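Local coordinates for thioesterase (Streptomyces coelicolor, PDB 3QMW), which probably hydrolyses thioester-bound intermediates, as an alpha/beta-hydrolase-fold thioesterase of the prodiginine biosynthetic pathway, at residues G133-H138 / P216-A221; T204-A209 / L231-P236. All blocks are in the same frame, centred on the assembly; numbering follows the deposited sequence.

Contact 1 (G133-H138 / P216-A221); sequences GSRAPH and PEMVEA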
# COMPACT_ATOMS: atom_id res chain seq x y z
N GLY D 133 0.43 16.22 -6.76
CA GLY D 133 1.27 17.35 -7.12
C GLY D 133 0.69 18.29 -8.16
O GLY D 133 1.42 18.84 -8.97
N SER D 134 -0.62 18.49 -8.13
CA SER D 134 -1.28 19.37 -9.10
C SER D 134 -2.26 20.33 -8.43
O SER D 134 -3.10 19.93 -7.64
CB SER D 134 -2.03 18.53 -10.15
OG SER D 134 -2.71 19.37 -11.07
N ARG D 135 -2.12 21.61 -8.76
CA ARG D 135 -3.10 22.64 -8.37
C ARG D 135 -4.43 22.42 -9.08
O ARG D 135 -4.51 21.68 -10.06
CB ARG D 135 -2.57 24.03 -8.73
CG ARG D 135 -2.35 24.21 -10.25
CD ARG D 135 -1.78 25.55 -10.61
NE ARG D 135 -0.58 25.86 -9.85
CZ ARG D 135 0.16 26.95 -10.04
NH1 ARG D 135 -0.14 27.82 -11.00
NH2 ARG D 135 1.23 27.16 -9.28
N ALA D 136 -5.47 23.08 -8.59
CA ALA D 136 -6.78 23.01 -9.23
C ALA D 136 -6.73 23.62 -10.64
O ALA D 136 -6.01 24.61 -10.85
CB ALA D 136 -7.81 23.72 -8.38
N PRO D 137 -7.48 23.05 -11.60
CA PRO D 137 -7.49 23.48 -13.01
C PRO D 137 -7.63 25.00 -13.26
O PRO D 137 -6.81 25.58 -13.98
CB PRO D 137 -8.68 22.72 -13.59
CG PRO D 137 -8.75 21.48 -12.77
CD PRO D 137 -8.28 21.84 -11.40
N HIS D 138 -8.62 25.63 -12.63
CA HIS D 138 -8.78 27.09 -12.78
C HIS D 138 -7.51 27.88 -12.40
O HIS D 138 -7.36 29.02 -12.85
CB HIS D 138 -9.99 27.63 -11.99
CG HIS D 138 -9.83 27.62 -10.50
ND1 HIS D 138 -10.43 26.68 -9.69
CD2 HIS D 138 -9.15 28.45 -9.67
CE1 HIS D 138 -10.12 26.92 -8.43
NE2 HIS D 138 -9.34 27.99 -8.39
N PRO D 216 -1.04 22.94 -0.26
CA PRO D 216 -2.31 22.43 0.27
C PRO D 216 -3.54 23.21 -0.21
O PRO D 216 -4.51 22.61 -0.71
CB PRO D 216 -2.13 22.58 1.78
CG PRO D 216 -0.67 22.43 2.00
CD PRO D 216 0.02 22.94 0.76
N GLU D 217 -3.50 24.53 -0.06
CA GLU D 217 -4.59 25.40 -0.53
C GLU D 217 -4.89 25.24 -2.04
O GLU D 217 -6.05 25.32 -2.46
CB GLU D 217 -4.30 26.87 -0.19
CG GLU D 217 -3.05 27.44 -0.87
CD GLU D 217 -2.70 28.85 -0.43
OE1 GLU D 217 -3.60 29.52 0.14
OE2 GLU D 217 -1.54 29.30 -0.63
N MET D 218 -3.85 25.00 -2.85
CA MET D 218 -4.01 24.76 -4.29
C MET D 218 -4.67 23.41 -4.54
O MET D 218 -5.54 23.28 -5.39
CB MET D 218 -2.66 24.80 -5.02
CG MET D 218 -2.05 26.18 -5.17
SD MET D 218 -0.34 26.14 -5.77
CE MET D 218 0.09 27.88 -5.64
N VAL D 219 -4.24 22.41 -3.78
CA VAL D 219 -4.79 21.06 -3.91
C VAL D 219 -6.18 21.01 -3.30
O VAL D 219 -7.06 20.31 -3.80
CB VAL D 219 -3.87 20.02 -3.25
CG1 VAL D 219 -4.39 18.60 -3.52
CG2 VAL D 219 -2.44 20.17 -3.77
N GLU D 220 -6.38 21.75 -2.22
CA GLU D 220 -7.70 21.91 -1.63
C GLU D 220 -8.69 22.43 -2.66
O GLU D 220 -9.86 22.05 -2.65
CB GLU D 220 -7.65 22.88 -0.44
CG GLU D 220 -8.98 23.03 0.34
CD GLU D 220 -9.39 21.77 1.09
OE1 GLU D 220 -8.49 21.00 1.53
OE2 GLU D 220 -10.60 21.54 1.25
N ALA D 221 -8.22 23.30 -3.56
CA ALA D 221 -9.08 23.92 -4.58
C ALA D 221 -9.76 22.95 -5.56
O ALA D 221 -10.65 23.35 -6.31
CB ALA D 221 -8.28 24.99 -5.35
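R135 and M218 lie side by side and point the same way, the arginine on the loop that leaves strand 129-132, the methionine on the short helix 216-220. They touch first at their bases, R135 CB to M218 CB 3.8 Å. Beyond CG the methionine chain is extended, whereas the arginine bends at chi3 (52°), which leaves R135 NE 4.1 Å from M218 SD. The methyl M218 CE reaches the guanidinium obliquely, 3.9 Å from R135 NH2. The methionine chain thus lies alongside the arginine without pairing its charge, which is answered by D142 in a salt bridge through NH1; that nitrogen also bonds to the carbonyl of L139.

Next along the chain the backbones join. A136 N donates to M218 O at 3.2 Å, bent at the hydrogen (136°), with the donor 45° out of the carbonyl plane. The same oxygen receives a weak bond from A221 N. A136 and A221 turn their methyl groups toward each other in direct contact, CB to CB 3.3 Å. The H138 ring comes obliquely to the same methyl, its CE1 4.1 Å from A221 CB, and its ND1 is bonded to the hydroxyl of Y225. On the sheet side, V219 CG2 lies 3.9 Å from S134 O, a carbonyl that accepts a hydrogen bond from the indole of W222. This is packing of an alpha/beta-hydrolase fold: the loop after one sheet strand rests on the helix that connects the next two strands, 203-208 and 230-235.

Contact 2 (T204-A209 / L231-P236); sequences TAFSAA and LRRHLP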
# COMPACT_ATOMS: atom_id res chain seq x y z
N THR D 204 -9.60 12.00 -5.19
CA THR D 204 -8.60 12.04 -4.14
C THR D 204 -7.37 12.80 -4.64
O THR D 204 -6.85 12.51 -5.71
CB THR D 204 -8.18 10.64 -3.72
OG1 THR D 204 -9.32 9.77 -3.69
CG2 THR D 204 -7.50 10.69 -2.34
N ALA D 205 -6.93 13.79 -3.86
CA ALA D 205 -5.83 14.65 -4.26
C ALA D 205 -4.69 14.61 -3.25
O ALA D 205 -4.92 14.67 -2.05
CB ALA D 205 -6.32 16.08 -4.44
N PHE D 206 -3.46 14.53 -3.76
CA PHE D 206 -2.29 14.43 -2.92
C PHE D 206 -1.47 15.69 -2.98
O PHE D 206 -1.07 16.12 -4.06
CB PHE D 206 -1.44 13.25 -3.35
CG PHE D 206 -2.15 11.95 -3.29
CD1 PHE D 206 -2.03 11.14 -2.16
CD2 PHE D 206 -2.94 11.53 -4.34
CE1 PHE D 206 -2.69 9.91 -2.10
CE2 PHE D 206 -3.61 10.30 -4.27
CZ PHE D 206 -3.48 9.50 -3.15
N SER D 207 -1.22 16.27 -1.82
CA SER D 207 -0.31 17.38 -1.69
C SER D 207 1.00 16.84 -1.17
O SER D 207 1.08 15.68 -0.77
CB SER D 207 -0.88 18.43 -0.74
OG SER D 207 -1.44 17.83 0.42
N ALA D 208 2.03 17.69 -1.21
CA ALA D 208 3.35 17.36 -0.69
C ALA D 208 3.85 18.58 0.09
O ALA D 208 3.63 19.71 -0.31
CB ALA D 208 4.29 17.01 -1.83
N ALA D 209 4.47 18.36 1.22
CA ALA D 209 4.89 19.44 2.06
C ALA D 209 5.95 20.35 1.48
O ALA D 209 5.97 21.53 1.72
CB ALA D 209 5.32 18.92 3.34
N LEU D 231 -11.30 13.50 -0.76
CA LEU D 231 -10.28 13.37 0.27
C LEU D 231 -8.99 14.01 -0.21
O LEU D 231 -8.55 13.76 -1.33
CB LEU D 231 -10.00 11.91 0.57
CG LEU D 231 -11.07 11.13 1.34
CD1 LEU D 231 -10.81 9.63 1.21
CD2 LEU D 231 -11.12 11.57 2.80
N ARG D 232 -8.39 14.84 0.64
CA ARG D 232 -7.05 15.31 0.39
C ARG D 232 -6.11 14.62 1.36
O ARG D 232 -6.05 14.97 2.54
CB ARG D 232 -6.94 16.83 0.53
CG ARG D 232 -5.53 17.34 0.25
CD ARG D 232 -5.51 18.84 0.09
NE ARG D 232 -6.11 19.53 1.23
CZ ARG D 232 -5.52 19.70 2.42
NH1 ARG D 232 -4.29 19.25 2.65
NH2 ARG D 232 -6.17 20.34 3.38
N ARG D 233 -5.37 13.63 0.86
CA ARG D 233 -4.25 13.07 1.60
C ARG D 233 -3.11 14.06 1.48
O ARG D 233 -3.02 14.79 0.50
CB ARG D 233 -3.81 11.72 1.04
CG ARG D 233 -4.94 10.71 0.89
CD ARG D 233 -5.71 10.52 2.18
NE ARG D 233 -6.59 9.35 2.09
CZ ARG D 233 -7.39 8.93 3.07
NH1 ARG D 233 -7.43 9.57 4.23
NH2 ARG D 233 -8.15 7.86 2.88
N HIS D 234 -2.26 14.10 2.49
CA HIS D 234 -1.14 15.02 2.52
C HIS D 234 0.13 14.24 2.81
O HIS D 234 0.28 13.66 3.88
CB HIS D 234 -1.34 16.10 3.58
CG HIS D 234 -0.30 17.17 3.55
ND1 HIS D 234 -0.17 18.05 2.50
CD2 HIS D 234 0.65 17.51 4.44
CE1 HIS D 234 0.82 18.88 2.74
NE2 HIS D 234 1.34 18.58 3.92
N LEU D 235 1.04 14.22 1.83
CA LEU D 235 2.25 13.44 1.89
C LEU D 235 3.44 14.35 2.17
O LEU D 235 3.35 15.56 2.02
CB LEU D 235 2.44 12.71 0.57
CG LEU D 235 1.50 11.52 0.42
CD1 LEU D 235 1.42 11.09 -1.01
CD2 LEU D 235 2.00 10.40 1.30
N PRO D 236 4.57 13.76 2.60
CA PRO D 236 5.78 14.54 2.77
C PRO D 236 6.65 14.46 1.53
O PRO D 236 6.60 13.48 0.78
CB PRO D 236 6.47 13.84 3.94
CG PRO D 236 6.11 12.38 3.74
CD PRO D 236 4.75 12.37 3.04
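The F206 ring overlaps the aliphatic part of R233, its CD1 3.7 Å from R233 CB and its CE1 3.8 Å from R233 CG. The two residues are paired neighbours on adjacent parallel strands, 203-208 and 230-235, the two strands of a beta-alpha-beta unit at one edge of the alpha/beta-hydrolase sheet. Ring and guanidinium planes stand 46° apart. F206 and L235 lie side by side and point the same way, CD1 to CD1 3.6 Å. With F206 CG anti to its carbonyl carbon and beside the backbone N (chi1 -59°), the ring extends from there to both R233 and L235. L251 of helix 246-258 also packs on this side chain. An alanine here would probably open a gap between the sheet and that helix, leaving the R233 methylenes and L235 CD1 without their aromatic neighbour.

The backbones pair in parallel: A205 N donates to L231 O at 3.0 Å, nearly straight at the hydrogen (163°), and S207 N to R233 O, while L235 N donates back to S207 O and A209 N to L235 O. On the opposite face of the sheet from F206, A205, S207, R232 and H234 look toward helix 216-220. There the S207 hydroxyl meets H234 ND1 at the ring edge, a very short and doubtful approach. R232 CG passes 3.6 Å from A205 O. On the F206 face, L231 CD1 lies 3.6 Å above the plane of the R233 guanidinium, offset toward its rim.

How the contacts relate
The centres of contacts 1 and 2 are about 10 Å apart, on the same side of the chain's centre. Their segments alternate in sequence: 133-138, 204-209, 216-221, 231-236. Helix 216-220 belongs to contact 1 yet covers the face of contact 2 that bears A205, S207, R232 and H234; V219 CG1 lies 3.3 Å from A205 CB, and E220 OE1 forms a salt bridge with R232 NE. Segment 133-138 reaches strand 203-208 through a probable hydrogen bond from G133 N to F206 O. This edge of the sheet is thus joined to its crossover helix and to the loop after strand 129-132. The loops leaving strands 203-208 and 230-235 carry D211 and H239, which with S105 probably form the catalytic triad.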